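Local coordinates for BamL (Bacillus amyloliquefaciens, PDB 4KVZ), which is a selective N-methyltransferase that probably uses S-adenosylmethionine to methylate an intermediate in the biosynthesis of plantazolicin, at residues 50-55 with 154-159; 195-200 with 210-215. All coordinates share one frame; numbering follows the deposited sequence.

Contacts 1 and 2 pack helices against two different strands of one seven-stranded mixed sheet. In contact 1 the helix 24-57 lies against strand 155-162, the last of the parallel strands; in contact 2 the helix 193-204 lies against strand 210-215, an outermost strand, with strand 258-266 running between the two. Their centres are about 15 Å apart, and they meet directly where CG2 of I159 packs 3.7 Å from CZ of F196, so strand 155-162 serves contact 1 through S155 and C156 and touches contact 2 through I159. Neither contact lies at the annotated cofactor site; the side chain of F196 in contact 2 is about 14 Å from the bound S-adenosyl-L-homocysteine.

Contact 1: residues 50-55 with 154-159; sequences LSFYSS and QSCIYI
Y53 reaches from the helix to Q154, where the chain turns a corner, and gives its hydroxyl hydrogen to the backbone carbonyl of Q154, OH to O 2.7 Å. The hydroxyl approaches from above the plane of the carbonyl, at a C=O...O angle of 141°. The same ring turns its edge to the strand, CE2 lying 4.2 Å from CA of S155 and CD2 4.4 Å from SG of C156. That sulfur also meets F52, 4.2 Å from CE1 and oblique to the ring, a Cys sulfur-aromatic contact. In the Rossmann-like methyltransferase fold this is a helix laid nearly antiparallel (155°) on a sheet strand, their axes 9.7 Å apart. With CG of Y53 anti to the backbone N (chi1 -168°), the ring extends to the strand although its CB does not point there. A phenylalanine in place of Y53 would probably keep the edge packing but leave the Q154 carbonyl without its hydroxyl donor. Further out, W262 of strand 258-266 stacks on F52 and F57 meets the ring of Y53, while R59 donates from NH1 to OE1 of Q154.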
loop_
_atom_site.group_PDB
_atom_site.type_symbol
_atom_site.label_atom_id
_atom_site.label_comp_id
_atom_site.label_asym_id
_atom_site.label_seq_id
_atom_site.Cartn_x
_atom_site.Cartn_y
_atom_site.Cartn_z
ATOM N N LEU A 50 2.070 -6.103 10.109
ATOM C CA LEU A 50 2.411 -6.219 11.520
ATOM C C LEU A 50 2.841 -7.653 11.854
ATOM O O LEU A 50 3.835 -7.868 12.553
ATOM C CB LEU A 50 1.233 -5.796 12.407
ATOM C CG LEU A 50 0.871 -4.308 12.373
ATOM C CD1 LEU A 50 -0.336 -4.059 13.265
ATOM C CD2 LEU A 50 2.048 -3.448 12.796
ATOM N N SER A 51 2.091 -8.616 11.339
ATOM C CA SER A 51 2.430 -10.017 11.541
ATOM C C SER A 51 3.748 -10.364 10.842
ATOM O O SER A 51 4.609 -11.005 11.440
ATOM C CB SER A 51 1.298 -10.917 11.075
ATOM O OG SER A 51 1.639 -12.282 11.270
ATOM N N PHE A 52 3.910 -9.928 9.595
ATOM C CA PHE A 52 5.158 -10.178 8.871
ATOM C C PHE A 52 6.350 -9.601 9.636
ATOM O O PHE A 52 7.378 -10.257 9.770
ATOM C CB PHE A 52 5.126 -9.626 7.442
ATOM C CG PHE A 52 6.467 -9.675 6.746
ATOM C CD1 PHE A 52 7.374 -8.618 6.873
ATOM C CD2 PHE A 52 6.827 -10.778 5.973
ATOM C CE1 PHE A 52 8.612 -8.660 6.252
ATOM C CE2 PHE A 52 8.065 -10.826 5.344
ATOM C CZ PHE A 52 8.955 -9.764 5.482
ATOM N N TYR A 53 6.208 -8.374 10.138
ATOM C CA TYR A 53 7.332 -7.690 10.762
ATOM C C TYR A 53 7.795 -8.436 12.009
ATOM O O TYR A 53 8.999 -8.617 12.226
ATOM C CB TYR A 53 6.984 -6.232 11.103
ATOM C CG TYR A 53 8.202 -5.436 11.482
ATOM C CD1 TYR A 53 8.678 -5.442 12.788
ATOM C CD2 TYR A 53 8.896 -4.687 10.523
ATOM C CE1 TYR A 53 9.812 -4.727 13.135
ATOM C CE2 TYR A 53 10.026 -3.960 10.864
ATOM C CZ TYR A 53 10.476 -3.982 12.175
ATOM O OH TYR A 53 11.610 -3.275 12.515
ATOM N N SER A 54 6.827 -8.854 12.819
ATOM C CA SER A 54 7.086 -9.592 14.056
ATOM C C SER A 54 7.765 -10.926 13.777
ATOM O O SER A 54 8.689 -11.315 14.492
ATOM C CB SER A 54 5.784 -9.825 14.830
ATOM O OG SER A 54 5.528 -8.757 15.718
ATOM N N SER A 55 7.310 -11.605 12.726
ATOM C CA SER A 55 7.833 -12.925 12.371
ATOM C C SER A 55 9.238 -12.835 11.796
ATOM O O SER A 55 10.092 -13.662 12.110
ATOM C CB SER A 55 6.896 -13.627 11.393
ATOM O OG SER A 55 5.651 -13.886 12.021
ATOM N N GLN A 154 16.104 -2.773 10.093
ATOM C CA GLN A 154 15.244 -3.945 10.096
ATOM C C GLN A 154 13.913 -3.382 9.623
ATOM O O GLN A 154 13.149 -2.810 10.397
ATOM C CB GLN A 154 15.101 -4.511 11.515
ATOM C CG GLN A 154 16.405 -4.769 12.263
ATOM C CD GLN A 154 16.156 -5.067 13.734
ATOM O OE1 GLN A 154 16.029 -4.155 14.575
ATOM N NE2 GLN A 154 16.059 -6.347 14.053
ATOM N N SER A 155 13.646 -3.502 8.331
ATOM C CA SER A 155 12.539 -2.753 7.781
ATOM C C SER A 155 11.964 -3.379 6.531
ATOM O O SER A 155 12.544 -4.295 5.944
ATOM C CB SER A 155 13.005 -1.330 7.466
ATOM O OG SER A 155 14.085 -1.388 6.547
ATOM N N CYS A 156 10.804 -2.875 6.137
ATOM C CA CYS A 156 10.199 -3.282 4.886
ATOM C C CYS A 156 9.319 -2.206 4.304
ATOM O O CYS A 156 8.707 -1.405 5.029
ATOM C CB CYS A 156 9.387 -4.575 5.038
ATOM S SG CYS A 156 8.003 -4.537 6.213
ATOM N N ILE A 157 9.264 -2.212 2.977
ATOM C CA ILE A 157 8.262 -1.487 2.225
ATOM C C ILE A 157 7.236 -2.531 1.831
ATOM O O ILE A 157 7.601 -3.606 1.334
ATOM C CB ILE A 157 8.848 -0.831 0.954
ATOM C CG1 ILE A 157 9.908 0.211 1.341
ATOM C CG2 ILE A 157 7.734 -0.203 0.125
ATOM C CD1 ILE A 157 10.694 0.791 0.181
ATOM N N TYR A 158 5.967 -2.239 2.088
ATOM C CA TYR A 158 4.901 -3.157 1.719
ATOM C C TYR A 158 3.978 -2.410 0.765
ATOM O O TYR A 158 3.397 -1.391 1.123
ATOM C CB TYR A 158 4.147 -3.682 2.945
ATOM C CG TYR A 158 3.054 -4.691 2.610
ATOM C CD1 TYR A 158 3.250 -5.663 1.617
ATOM C CD2 TYR A 158 1.841 -4.690 3.294
ATOM C CE1 TYR A 158 2.256 -6.587 1.310
ATOM C CE2 TYR A 158 0.852 -5.618 2.999
ATOM C CZ TYR A 158 1.072 -6.565 2.011
ATOM O OH TYR A 158 0.092 -7.485 1.708
ATOM N N ILE A 159 3.881 -2.917 -0.466
ATOM C CA ILE A 159 3.058 -2.310 -1.513
ATOM C C ILE A 159 1.906 -3.241 -1.872
ATOM O O ILE A 159 2.126 -4.418 -2.186
ATOM C CB ILE A 159 3.895 -2.064 -2.795
ATOM C CG1 ILE A 159 5.098 -1.170 -2.481
ATOM C CG2 ILE A 159 3.030 -1.465 -3.900
ATOM C CD1 ILE A 159 6.118 -1.086 -3.605
#

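Contact 2: residues 195-200 with 210-215; sequences EFKQLL and VSFHVG
V214 is the apolar hub of this contact, its two methyls engaging different residues of the helix. CG1 comes in at the edge of the F196 ring, near its plane, with 3.3 Å to CD2, a close approach for two carbons. CG2 meets CD1 of L200 at 3.5 Å and also sits 3.9 Å from CA of K197, so this branch rests partly on the helix backbone. L200 turns its CB to the strand, and that atom packs 3.7 Å from CD2 of F212.

The aromatic interactions centre on F212. Its CG takes the position between backbone N and carbonyl carbon (chi1 76°), which carries the ring toward the helix; the carbonyl group of L200 lies over one ring face, its C 4.3 Å above the plane. At the ring edge, in plane, is CG of K197. The lysine crosses the phenylalanine at about a right angle and bends at its last torsion (chi4 61°), bringing NZ 3.7 Å from CE2 of F212, oblique to the ring.

In the fold, helix 193-204 runs antiparallel (172°) to the outermost strand 210-215, which follows it in the chain, with the segment axes 8.7 Å apart. The helix covers one face of the strand, and along one edge the strand pairs with strand 258-266 through backbone bonds of S211, H213 and G215. H213 points away from the helix, bonds through NE2 to the carbonyl of G221 and stacks on F222.

The chemistry grades along the helix surface: F196 and L200 give a buried apolar side, whereas K197 is exposed. Cohesion across the two segments therefore rests on van der Waals contact, with the lysine's amine resting beside the F212 ring rather than paired with a charge across the contact.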
loop_
_atom_site.group_PDB
_atom_site.type_symbol
_atom_site.label_atom_id
_atom_site.label_comp_id
_atom_site.label_asym_id
_atom_site.label_seq_id
_atom_site.Cartn_x
_atom_site.Cartn_y
_atom_site.Cartn_z
ATOM N N GLU A 195 5.402 -7.353 -14.548
ATOM C CA GLU A 195 5.958 -6.009 -14.576
ATOM C C GLU A 195 6.263 -5.501 -13.172
ATOM O O GLU A 195 7.292 -4.875 -12.951
ATOM C CB GLU A 195 5.004 -5.039 -15.267
ATOM C CG GLU A 195 4.987 -5.190 -16.780
ATOM C CD GLU A 195 3.740 -4.608 -17.404
ATOM O OE1 GLU A 195 2.887 -4.057 -16.673
ATOM O OE2 GLU A 195 3.608 -4.721 -18.636
ATOM N N PHE A 196 5.351 -5.770 -12.239
ATOM C CA PHE A 196 5.539 -5.417 -10.832
ATOM C C PHE A 196 6.779 -6.102 -10.267
ATOM O O PHE A 196 7.610 -5.450 -9.630
ATOM C CB PHE A 196 4.280 -5.797 -10.046
ATOM C CG PHE A 196 4.229 -5.260 -8.634
ATOM C CD1 PHE A 196 4.363 -3.895 -8.370
ATOM C CD2 PHE A 196 3.972 -6.117 -7.574
ATOM C CE1 PHE A 196 4.281 -3.410 -7.065
ATOM C CE2 PHE A 196 3.881 -5.641 -6.267
ATOM C CZ PHE A 196 4.034 -4.286 -6.015
ATOM N N LYS A 197 6.914 -7.406 -10.520
ATOM C CA LYS A 197 8.093 -8.166 -10.090
ATOM C C LYS A 197 9.376 -7.572 -10.691
ATOM O O LYS A 197 10.376 -7.408 -9.984
ATOM C CB LYS A 197 7.949 -9.653 -10.449
ATOM C CG LYS A 197 9.104 -10.523 -9.977
ATOM C CD LYS A 197 8.802 -12.009 -10.112
ATOM C CE LYS A 197 10.031 -12.859 -9.806
ATOM N NZ LYS A 197 10.543 -12.688 -8.418
ATOM N N GLN A 198 9.333 -7.234 -11.980
ATOM C CA GLN A 198 10.478 -6.630 -12.654
ATOM C C GLN A 198 10.836 -5.286 -12.019
ATOM O O GLN A 198 12.018 -4.968 -11.844
ATOM C CB GLN A 198 10.219 -6.469 -14.160
ATOM C CG GLN A 198 11.388 -5.889 -14.952
ATOM C CD GLN A 198 12.636 -6.763 -14.931
ATOM O OE1 GLN A 198 12.623 -7.912 -15.380
ATOM N NE2 GLN A 198 13.728 -6.209 -14.417
ATOM N N LEU A 199 9.812 -4.504 -11.679
ATOM C CA LEU A 199 10.005 -3.203 -11.047
ATOM C C LEU A 199 10.745 -3.366 -9.718
ATOM O O LEU A 199 11.738 -2.675 -9.465
ATOM C CB LEU A 199 8.651 -2.482 -10.857
ATOM C CG LEU A 199 8.659 -0.973 -10.558
ATOM C CD1 LEU A 199 7.351 -0.305 -10.967
ATOM C CD2 LEU A 199 8.962 -0.679 -9.095
ATOM N N LEU A 200 10.279 -4.284 -8.871
ATOM C CA LEU A 200 10.946 -4.519 -7.584
ATOM C C LEU A 200 12.363 -5.093 -7.758
ATOM O O LEU A 200 13.255 -4.803 -6.967
ATOM C CB LEU A 200 10.091 -5.374 -6.636
ATOM C CG LEU A 200 8.747 -4.794 -6.161
ATOM C CD1 LEU A 200 8.220 -5.572 -4.958
ATOM C CD2 LEU A 200 8.826 -3.309 -5.838
ATOM N N VAL A 210 19.133 -6.020 0.996
ATOM C CA VAL A 210 17.748 -5.833 0.560
ATOM C C VAL A 210 17.300 -6.997 -0.332
ATOM O O VAL A 210 17.958 -7.308 -1.325
ATOM C CB VAL A 210 17.576 -4.467 -0.162
ATOM C CG1 VAL A 210 16.153 -4.275 -0.660
ATOM C CG2 VAL A 210 17.951 -3.313 0.764
ATOM N N SER A 211 16.203 -7.653 0.051
ATOM C CA SER A 211 15.570 -8.704 -0.760
ATOM C C SER A 211 14.149 -8.261 -1.122
ATOM O O SER A 211 13.677 -7.241 -0.629
ATOM C CB SER A 211 15.544 -10.035 -0.005
ATOM O OG SER A 211 14.683 -9.980 1.122
ATOM N N PHE A 212 13.481 -9.003 -2.004
ATOM C CA PHE A 212 12.098 -8.678 -2.358
ATOM C C PHE A 212 11.224 -9.907 -2.535
ATOM O O PHE A 212 11.727 -11.026 -2.669
ATOM C CB PHE A 212 12.019 -7.747 -3.587
ATOM C CG PHE A 212 12.265 -8.431 -4.907
ATOM C CD1 PHE A 212 13.561 -8.670 -5.355
ATOM C CD2 PHE A 212 11.195 -8.809 -5.717
ATOM C CE1 PHE A 212 13.785 -9.290 -6.577
ATOM C CE2 PHE A 212 11.415 -9.435 -6.937
ATOM C CZ PHE A 212 12.713 -9.671 -7.367
ATOM N N HIS A 213 9.910 -9.689 -2.505
ATOM C CA HIS A 213 8.938 -10.747 -2.726
ATOM C C HIS A 213 7.693 -10.148 -3.362
ATOM O O HIS A 213 7.226 -9.086 -2.948
ATOM C CB HIS A 213 8.580 -11.442 -1.410
ATOM C CG HIS A 213 7.662 -12.613 -1.575
ATOM N ND1 HIS A 213 8.124 -13.894 -1.790
ATOM C CD2 HIS A 213 6.311 -12.697 -1.561
ATOM C CE1 HIS A 213 7.096 -14.717 -1.897
ATOM N NE2 HIS A 213 5.984 -14.014 -1.764
ATOM N N VAL A 214 7.166 -10.827 -4.379
ATOM C CA VAL A 214 5.906 -10.427 -5.000
ATOM C C VAL A 214 4.992 -11.654 -5.082
ATOM O O VAL A 214 5.464 -12.781 -5.259
ATOM C CB VAL A 214 6.111 -9.786 -6.403
ATOM C CG1 VAL A 214 4.794 -9.290 -6.978
ATOM C CG2 VAL A 214 7.070 -8.606 -6.344
ATOM N N GLY A 215 3.690 -11.439 -4.930
ATOM C CA GLY A 215 2.714 -12.505 -5.116
ATOM C C GLY A 215 1.287 -12.001 -5.169
ATOM O O GLY A 215 1.008 -10.862 -4.795
#